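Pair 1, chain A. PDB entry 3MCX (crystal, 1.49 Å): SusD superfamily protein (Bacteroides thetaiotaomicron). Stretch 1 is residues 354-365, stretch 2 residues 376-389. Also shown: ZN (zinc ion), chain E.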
# COMPACT_ATOMS: atom_id res chain seq x y z
N ILE A 354 -0.25 6.85 2.88
CA ILE A 354 -0.98 6.50 4.10
C ILE A 354 -1.80 7.70 4.56
O ILE A 354 -1.37 8.84 4.44
CB ILE A 354 -0.03 5.95 5.21
CG1 ILE A 354 -0.80 5.43 6.42
CG2 ILE A 354 0.99 7.01 5.61
CD1 ILE A 354 0.00 4.42 7.26
N ARG A 355 -3.00 7.43 5.04
CA ARG A 355 -3.89 8.48 5.53
C ARG A 355 -4.53 8.12 6.87
O ARG A 355 -4.48 6.98 7.35
CB ARG A 355 -4.93 8.84 4.48
CG ARG A 355 -5.92 7.78 4.18
CD ARG A 355 -6.89 8.26 3.10
NE ARG A 355 -7.80 7.19 2.65
CZ ARG A 355 -9.01 6.89 3.13
NH1 ARG A 355 -9.63 7.67 4.02
NH2 ARG A 355 -9.65 5.85 2.66
N LEU A 356 -5.12 9.14 7.48
CA LEU A 356 -5.55 9.04 8.86
C LEU A 356 -6.57 7.92 9.08
O LEU A 356 -6.55 7.31 10.15
CB LEU A 356 -6.09 10.40 9.30
CG LEU A 356 -6.28 10.65 10.79
CD1 LEU A 356 -4.95 10.45 11.57
CD2 LEU A 356 -6.90 12.01 11.07
N SER A 357 -7.50 7.67 8.15
CA SER A 357 -8.49 6.60 8.39
C SER A 357 -7.79 5.25 8.66
O SER A 357 -8.26 4.47 9.52
CB SER A 357 -9.47 6.41 7.22
OG SER A 357 -10.44 7.43 7.17
N GLU A 358 -6.69 4.98 7.95
CA GLU A 358 -5.99 3.71 8.16
C GLU A 358 -5.43 3.67 9.57
O GLU A 358 -5.43 2.61 10.21
CB GLU A 358 -4.86 3.47 7.15
CG GLU A 358 -4.11 2.19 7.43
CD GLU A 358 -2.91 1.96 6.54
OE1 GLU A 358 -2.85 2.57 5.47
OE2 GLU A 358 -2.02 1.18 6.93
N VAL A 359 -4.95 4.80 10.04
CA VAL A 359 -4.33 4.89 11.37
C VAL A 359 -5.38 4.58 12.45
O VAL A 359 -5.11 3.84 13.38
CB VAL A 359 -3.65 6.27 11.60
CG1 VAL A 359 -3.12 6.36 13.02
CG2 VAL A 359 -2.52 6.50 10.59
N TYR A 360 -6.57 5.16 12.33
CA TYR A 360 -7.66 4.85 13.26
C TYR A 360 -8.02 3.36 13.21
O TYR A 360 -8.25 2.75 14.26
CB TYR A 360 -8.91 5.71 12.96
CG TYR A 360 -8.91 7.10 13.57
CD1 TYR A 360 -8.06 8.11 13.11
CD2 TYR A 360 -9.76 7.39 14.62
CE1 TYR A 360 -8.09 9.36 13.69
CE2 TYR A 360 -9.81 8.64 15.20
CZ TYR A 360 -8.95 9.63 14.74
OH TYR A 360 -9.00 10.88 15.38
N LEU A 361 -8.09 2.79 12.02
CA LEU A 361 -8.43 1.37 11.85
C LEU A 361 -7.33 0.45 12.42
O LEU A 361 -7.63 -0.55 13.06
CB LEU A 361 -8.77 1.07 10.38
CG LEU A 361 -10.10 1.69 9.92
CD1 LEU A 361 -10.12 1.81 8.40
CD2 LEU A 361 -11.33 0.94 10.54
N ASN A 362 -6.08 0.85 12.22
CA ASN A 362 -4.93 0.14 12.81
C ASN A 362 -5.02 0.15 14.31
O ASN A 362 -4.79 -0.87 14.96
CB ASN A 362 -3.60 0.79 12.39
CG ASN A 362 -3.23 0.53 10.94
OD1 ASN A 362 -3.88 -0.25 10.24
ND2 ASN A 362 -2.15 1.21 10.45
N ALA A 363 -5.34 1.30 14.90
CA ALA A 363 -5.55 1.35 16.35
C ALA A 363 -6.70 0.45 16.82
O ALA A 363 -6.59 -0.23 17.84
CB ALA A 363 -5.78 2.83 16.83
N ALA A 364 -7.82 0.49 16.10
CA ALA A 364 -8.95 -0.32 16.49
C ALA A 364 -8.60 -1.82 16.49
O ALA A 364 -8.91 -2.51 17.46
CB ALA A 364 -10.14 -0.06 15.59
N GLU A 365 -7.94 -2.26 15.43
CA GLU A 365 -7.56 -3.67 15.27
C GLU A 365 -6.50 -4.05 16.32
O GLU A 365 -6.62 -5.07 16.99
CB GLU A 365 -7.07 -3.95 13.86
CG GLU A 365 -6.77 -5.42 13.57
CD GLU A 365 -6.32 -5.67 12.16
OE1 GLU A 365 -6.47 -4.78 11.27
OE2 GLU A 365 -5.77 -6.78 11.93
N GLU A 376 -11.46 2.41 24.20
CA GLU A 376 -10.80 3.42 23.38
C GLU A 376 -10.69 2.95 21.93
O GLU A 376 -10.97 3.70 20.97
CB GLU A 376 -9.42 3.77 23.98
CG GLU A 376 -8.74 4.93 23.29
CD GLU A 376 -7.44 5.32 23.96
OE1 GLU A 376 -6.48 4.53 23.88
OE2 GLU A 376 -7.40 6.42 24.56
N ALA A 377 -10.26 1.71 21.74
CA ALA A 377 -10.15 1.10 20.42
C ALA A 377 -11.49 1.05 19.65
O ALA A 377 -11.55 1.36 18.43
CB ALA A 377 -9.56 -0.32 20.56
N GLN A 378 -12.54 0.66 20.36
CA GLN A 378 -13.89 0.61 19.81
C GLN A 378 -14.32 2.02 19.35
O GLN A 378 -14.90 2.20 18.27
CB GLN A 378 -14.78 -0.03 20.88
CG GLN A 378 -16.13 0.43 21.05
CD GLN A 378 -16.72 -0.13 22.34
OE1 GLN A 378 -16.16 -1.04 22.95
NE2 GLN A 378 -17.84 0.40 22.74
N GLY A 379 -13.93 3.02 20.12
CA GLY A 379 -14.19 4.42 19.78
C GLY A 379 -13.56 4.79 18.46
O GLY A 379 -14.16 5.51 17.67
N TYR A 380 -12.35 4.30 18.21
CA TYR A 380 -11.67 4.64 16.96
C TYR A 380 -12.36 4.01 15.75
O TYR A 380 -12.45 4.63 14.67
CB TYR A 380 -10.19 4.25 16.99
CG TYR A 380 -9.38 4.98 18.03
CD1 TYR A 380 -9.58 6.34 18.29
CD2 TYR A 380 -8.38 4.33 18.75
CE1 TYR A 380 -8.82 7.01 19.24
CE2 TYR A 380 -7.61 4.99 19.69
CZ TYR A 380 -7.83 6.33 19.93
OH TYR A 380 -7.06 7.00 20.87
N LEU A 381 -12.85 2.79 15.90
CA LEU A 381 -13.66 2.18 14.85
C LEU A 381 -14.90 3.03 14.60
O LEU A 381 -15.25 3.30 13.45
CB LEU A 381 -14.07 0.75 15.19
CG LEU A 381 -14.87 0.07 14.06
CD1 LEU A 381 -14.10 0.00 12.73
CD2 LEU A 381 -15.42 -1.31 14.53
N ASN A 382 -15.55 3.45 15.66
CA ASN A 382 -16.77 4.26 15.55
C ASN A 382 -16.50 5.66 14.96
O ASN A 382 -17.37 6.22 14.30
CB ASN A 382 -17.52 4.33 16.87
CG ASN A 382 -18.28 3.04 17.15
OD1 ASN A 382 -18.62 2.29 16.22
ND2 ASN A 382 -18.51 2.75 18.44
N ASP A 383 -15.28 6.18 15.15
CA ASP A 383 -14.88 7.44 14.49
C ASP A 383 -14.93 7.32 12.98
O ASP A 383 -15.23 8.28 12.30
CB ASP A 383 -13.47 7.85 14.92
CG ASP A 383 -13.46 8.58 16.25
OD1 ASP A 383 -14.34 9.44 16.46
OD2 ASP A 383 -12.57 8.29 17.09
N ILE A 384 -14.65 6.15 12.45
CA ILE A 384 -14.76 5.92 11.02
C ILE A 384 -16.21 5.67 10.67
O ILE A 384 -16.78 6.40 9.86
CB ILE A 384 -13.86 4.77 10.56
CG1 ILE A 384 -12.39 5.04 10.93
CG2 ILE A 384 -14.05 4.55 9.06
CD1 ILE A 384 -11.78 6.34 10.41
N ILE A 385 -16.84 4.68 11.30
CA ILE A 385 -18.23 4.32 10.97
C ILE A 385 -19.14 5.54 11.00
O ILE A 385 -19.90 5.76 10.05
CB ILE A 385 -18.78 3.17 11.89
CG1 ILE A 385 -18.00 1.86 11.67
CG2 ILE A 385 -20.27 2.89 11.59
CD1 ILE A 385 -18.36 0.76 12.72
N SER A 386 -19.06 6.34 12.06
CA SER A 386 -19.97 7.48 12.26
C SER A 386 -19.81 8.57 11.20
O SER A 386 -20.73 9.38 11.02
CB SER A 386 -19.78 8.11 13.63
OG SER A 386 -18.51 8.71 13.76
N ARG A 387 -18.65 8.59 10.54
CA ARG A 387 -18.36 9.55 9.47
C ARG A 387 -18.58 8.99 8.07
O ARG A 387 -18.24 9.63 7.06
CB ARG A 387 -16.92 10.10 9.62
CG ARG A 387 -16.72 10.98 10.84
CD ARG A 387 -15.26 11.38 10.97
NE ARG A 387 -15.04 12.36 12.01
CZ ARG A 387 -14.97 12.09 13.31
NH1 ARG A 387 -15.04 10.84 13.76
NH2 ARG A 387 -14.78 13.07 14.17
N ARG A 388 -19.11 7.77 7.99
CA ARG A 388 -19.31 7.11 6.70
C ARG A 388 -20.75 6.66 6.45
O ARG A 388 -21.10 6.23 5.35
CB ARG A 388 -18.35 5.92 6.56
CG ARG A 388 -16.89 6.29 6.67
CD ARG A 388 -16.41 7.13 5.51
NE ARG A 388 -15.01 7.35 5.69
CZ ARG A 388 -14.48 8.44 6.24
NH1 ARG A 388 -15.23 9.45 6.60
NH2 ARG A 388 -13.16 8.47 6.37
N THR A 389 -21.58 6.70 7.48
CA THR A 389 -22.98 6.34 7.35
C THR A 389 -23.85 7.18 8.26
O THR A 389 -23.39 7.69 9.28
CB THR A 389 -23.21 4.83 7.63
OG1 THR A 389 -24.59 4.51 7.42
CG2 THR A 389 -22.82 4.46 9.08
ZN ZN E . -14.25 10.83 17.93

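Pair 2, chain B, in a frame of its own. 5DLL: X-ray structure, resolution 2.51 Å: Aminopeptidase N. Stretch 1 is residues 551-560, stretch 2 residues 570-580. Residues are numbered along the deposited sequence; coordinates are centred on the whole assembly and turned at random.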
# COMPACT_ATOMS: atom_id res chain seq x y z
N SER B 551 16.41 31.04 -3.57
CA SER B 551 17.86 30.80 -3.53
C SER B 551 18.27 29.62 -2.66
O SER B 551 17.48 29.13 -1.84
CB SER B 551 18.56 32.05 -3.00
OG SER B 551 18.12 32.34 -1.68
N GLU B 552 19.51 29.18 -2.83
CA GLU B 552 20.07 28.08 -2.04
C GLU B 552 20.19 28.44 -0.56
O GLU B 552 20.01 27.57 0.29
CB GLU B 552 21.44 27.64 -2.59
CG GLU B 552 22.16 26.60 -1.73
CD GLU B 552 23.38 25.98 -2.40
OE1 GLU B 552 23.30 25.65 -3.61
OE2 GLU B 552 24.42 25.82 -1.72
N LYS B 553 20.49 29.71 -0.26
CA LYS B 553 20.61 30.15 1.13
C LYS B 553 19.26 30.16 1.85
O LYS B 553 19.20 29.88 3.05
CB LYS B 553 21.26 31.54 1.22
CG LYS B 553 21.83 31.85 2.60
CD LYS B 553 22.09 33.33 2.80
CE LYS B 553 22.56 33.61 4.22
NZ LYS B 553 22.60 35.06 4.54
N ASP B 554 18.20 30.49 1.13
CA ASP B 554 16.83 30.41 1.67
C ASP B 554 16.46 28.97 2.02
O ASP B 554 15.86 28.72 3.06
CB ASP B 554 15.80 30.97 0.67
CG ASP B 554 15.74 32.49 0.70
OD1 ASP B 554 16.72 33.13 1.14
OD2 ASP B 554 14.70 33.04 0.28
N LEU B 555 16.80 28.03 1.14
CA LEU B 555 16.59 26.61 1.41
C LEU B 555 17.51 26.12 2.52
O LEU B 555 17.11 25.30 3.35
CB LEU B 555 16.81 25.77 0.13
CG LEU B 555 15.83 26.00 -1.03
CD1 LEU B 555 16.32 25.31 -2.29
CD2 LEU B 555 14.43 25.53 -0.67
N LEU B 556 18.74 26.63 2.55
CA LEU B 556 19.72 26.28 3.58
C LEU B 556 19.28 26.79 4.96
O LEU B 556 19.59 26.17 5.98
CB LEU B 556 21.10 26.83 3.22
CG LEU B 556 22.28 25.86 3.24
CD1 LEU B 556 22.03 24.64 2.36
CD2 LEU B 556 23.54 26.59 2.79
N HIS B 557 18.57 27.91 4.98
CA HIS B 557 18.00 28.45 6.22
C HIS B 557 16.84 27.58 6.73
O HIS B 557 16.71 27.35 7.93
CB HIS B 557 17.51 29.90 6.00
CG HIS B 557 17.26 30.66 7.26
ND1 HIS B 557 18.25 31.37 7.91
CD2 HIS B 557 16.13 30.83 8.00
CE1 HIS B 557 17.74 31.94 8.99
NE2 HIS B 557 16.46 31.63 9.07
N ILE B 558 16.02 27.08 5.81
CA ILE B 558 14.93 26.16 6.15
C ILE B 558 15.50 24.84 6.67
O ILE B 558 14.99 24.27 7.63
CB ILE B 558 13.99 25.91 4.95
CG1 ILE B 558 13.21 27.18 4.62
CG2 ILE B 558 13.00 24.78 5.24
CD1 ILE B 558 12.46 27.14 3.30
N VAL B 559 16.57 24.36 6.04
CA VAL B 559 17.25 23.14 6.49
C VAL B 559 17.82 23.30 7.90
O VAL B 559 17.84 22.34 8.68
CB VAL B 559 18.37 22.73 5.51
CG1 VAL B 559 19.20 21.58 6.08
CG2 VAL B 559 17.79 22.35 4.15
N LYS B 560 18.27 24.50 8.23
CA LYS B 560 18.95 24.76 9.51
C LYS B 560 18.00 25.01 10.70
O LYS B 560 18.20 24.45 11.78
CB LYS B 560 19.92 25.94 9.35
CG LYS B 560 20.93 26.09 10.48
CD LYS B 560 21.90 27.22 10.20
CE LYS B 560 22.71 27.59 11.43
NZ LYS B 560 23.70 26.55 11.79
N ASP B 570 12.79 17.96 2.74
CA ASP B 570 12.31 18.35 1.41
C ASP B 570 13.19 19.42 0.78
O ASP B 570 13.51 19.34 -0.41
CB ASP B 570 10.86 18.86 1.50
CG ASP B 570 10.17 18.88 0.15
OD1 ASP B 570 10.29 17.89 -0.60
OD2 ASP B 570 9.49 19.88 -0.16
N SER B 571 13.58 20.41 1.58
CA SER B 571 14.44 21.50 1.11
C SER B 571 15.87 21.04 0.84
O SER B 571 16.53 21.56 -0.05
CB SER B 571 14.44 22.64 2.12
OG SER B 571 13.14 23.17 2.29
N LEU B 572 16.35 20.07 1.62
CA LEU B 572 17.70 19.53 1.44
C LEU B 572 17.79 18.66 0.18
O LEU B 572 18.78 18.72 -0.55
CB LEU B 572 18.12 18.72 2.67
CG LEU B 572 19.60 18.32 2.78
CD1 LEU B 572 20.52 19.53 2.71
CD2 LEU B 572 19.85 17.54 4.06
N GLN B 573 16.75 17.87 -0.07
CA GLN B 573 16.69 17.04 -1.28
C GLN B 573 16.53 17.92 -2.52
O GLN B 573 16.98 17.55 -3.61
CB GLN B 573 15.54 16.02 -1.19
CG GLN B 573 15.64 15.04 -0.01
CD GLN B 573 16.54 13.84 -0.27
OE1 GLN B 573 16.17 12.92 -1.01
NE2 GLN B 573 17.71 13.82 0.37
N GLN B 574 15.89 19.08 -2.37
CA GLN B 574 15.72 20.02 -3.47
C GLN B 574 17.03 20.70 -3.85
O GLN B 574 17.27 20.99 -5.02
CB GLN B 574 14.68 21.09 -3.10
CG GLN B 574 14.40 22.08 -4.21
CD GLN B 574 12.99 22.65 -4.14
OE1 GLN B 574 12.01 21.90 -4.09
NE2 GLN B 574 12.88 23.97 -4.15
N ILE B 575 17.88 20.95 -2.85
CA ILE B 575 19.19 21.56 -3.08
C ILE B 575 20.12 20.57 -3.78
O ILE B 575 20.66 20.87 -4.84
CB ILE B 575 19.83 22.03 -1.75
CG1 ILE B 575 19.07 23.23 -1.19
CG2 ILE B 575 21.29 22.39 -1.95
CD1 ILE B 575 19.29 23.47 0.28
N ALA B 576 20.29 19.40 -3.17
CA ALA B 576 21.15 18.34 -3.71
C ALA B 576 20.78 17.96 -5.15
O ALA B 576 21.65 17.68 -5.96
CB ALA B 576 21.09 17.10 -2.81
N THR B 577 19.48 17.96 -5.45
CA THR B 577 19.00 17.67 -6.80
C THR B 577 19.41 18.76 -7.79
O THR B 577 19.88 18.45 -8.89
CB THR B 577 17.47 17.50 -6.81
OG1 THR B 577 17.13 16.33 -6.05
CG2 THR B 577 16.92 17.34 -8.23
N ASN B 578 19.25 20.03 -7.40
CA ASN B 578 19.64 21.15 -8.26
C ASN B 578 21.15 21.27 -8.46
O ASN B 578 21.61 21.76 -9.49
CB ASN B 578 19.06 22.46 -7.72
CG ASN B 578 17.54 22.52 -7.82
OD1 ASN B 578 16.92 21.72 -8.53
ND2 ASN B 578 16.94 23.47 -7.11
N ILE B 579 21.92 20.81 -7.47
CA ILE B 579 23.38 20.70 -7.60
C ILE B 579 23.75 19.69 -8.70
O ILE B 579 24.66 19.94 -9.50
CB ILE B 579 24.03 20.27 -6.26
CG1 ILE B 579 23.97 21.41 -5.24
CG2 ILE B 579 25.47 19.80 -6.46
CD1 ILE B 579 24.95 22.54 -5.48
N ILE B 580 23.05 18.57 -8.72
CA ILE B 580 23.35 17.47 -9.64
C ILE B 580 23.09 17.89 -11.09
O ILE B 580 23.93 17.66 -11.97
CB ILE B 580 22.51 16.21 -9.32
CG1 ILE B 580 22.75 15.75 -7.87
CG2 ILE B 580 22.79 15.10 -10.33
CD1 ILE B 580 23.77 14.65 -7.68

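Pair 1 and pair 2 are each built from two helices of a single chain that pack in a roughly antiparallel fashion. The angle between the N-to-C directions is 147° in pair 1 and 145° in pair 2, and 14 central residues superpose with an RMSD of 0.4 Å. The axes approach to 7.7 Å in pair 1 and 8.7 Å in pair 2. The surface buried between the stretches is similar, 507 and 445 Å², although the side chains that fill it differ at most inward positions.

The centre of the contact is the match of A:Tyr360 with B:Leu555 and of A:Tyr380 with B:Ser571. In pair 1 both positions carry aromatic rings, whose planes stand at 86° with centroids 5.5 Å apart; A:Tyr360 CD2 lies 3.8 Å from A:Tyr380 CD1. In pair 2 a leucine faces a serine, and B:Leu555 CD2 approaches B:Ser571 OG to 4.0 Å. The small serine is met by a larger neighbour on the first helix: B:Ile558 CG2 lies 3.4 Å from B:Ser571 OG. At the matching position pair 1 has A:Ala363, whose CB sits 3.6 Å from A:Tyr380 CD2. Bulk is thus distributed in opposite ways, tyrosine against alanine in one pair and serine against isoleucine in the other.

The next match, A:Ala364 with B:Val559, lies against leucines that superpose closely, A:Leu381 and B:Leu572, with side-chain centres 0.5 Å apart. A:Ala364 CB is 4.0 Å from A:Leu381 CB and also 3.5 Å from A:Ala377 O, a close approach consistent with the 4.3 Å between the CA atoms of A:Ala364 and A:Ala377. B:Val559 reaches its leucine through a branch, CG2 lying 3.9 Å from B:Leu572 CB.

A:Ile384 and B:Ile575 preserve the residue type but not the conformation: chi1 is m in both, whereas chi2 is m in A:Ile384 and t in B:Ile575. The side chain of B:Ile575 enters a hole formed by B:Glu552, B:Leu555, B:Leu556 and B:Val559, its CD1 reaching 3.4 Å from B:Leu555 CB and 3.6 Å from B:Leu556 CD1. A:Ile384 CD1 instead lies 3.7 Å from A:Ser357 OG and 3.9 Å from A:Tyr360 CB. The leucine matched with B:Leu556, A:Leu361, makes its closer contact with A:Leu381, 3.7 Å between A:Leu361 CD2 and A:Leu381 CD1.

Towards the start of the first helix, A:Ser357 matches B:Glu552 and A:Arg388 matches B:Ile579. The short serine is approached by the long arginine, A:Ser357 OG and A:Arg388 NH2 being 3.0 Å apart; in pair 2 the longer residue is on the first helix, and B:Glu552 OE1 comes within 4.0 Å of B:Ile579 CD1.

Finally, A:Asp383 matches B:Gln574. A:Asp383 binds the zinc ion through OD1 at 2.0 Å, while its OD2 lies at the edge of the A:Tyr360 ring, 3.4 Å from CE2. B:Gln574 NE2 meets B:Leu555 CD2 at 4.1 Å.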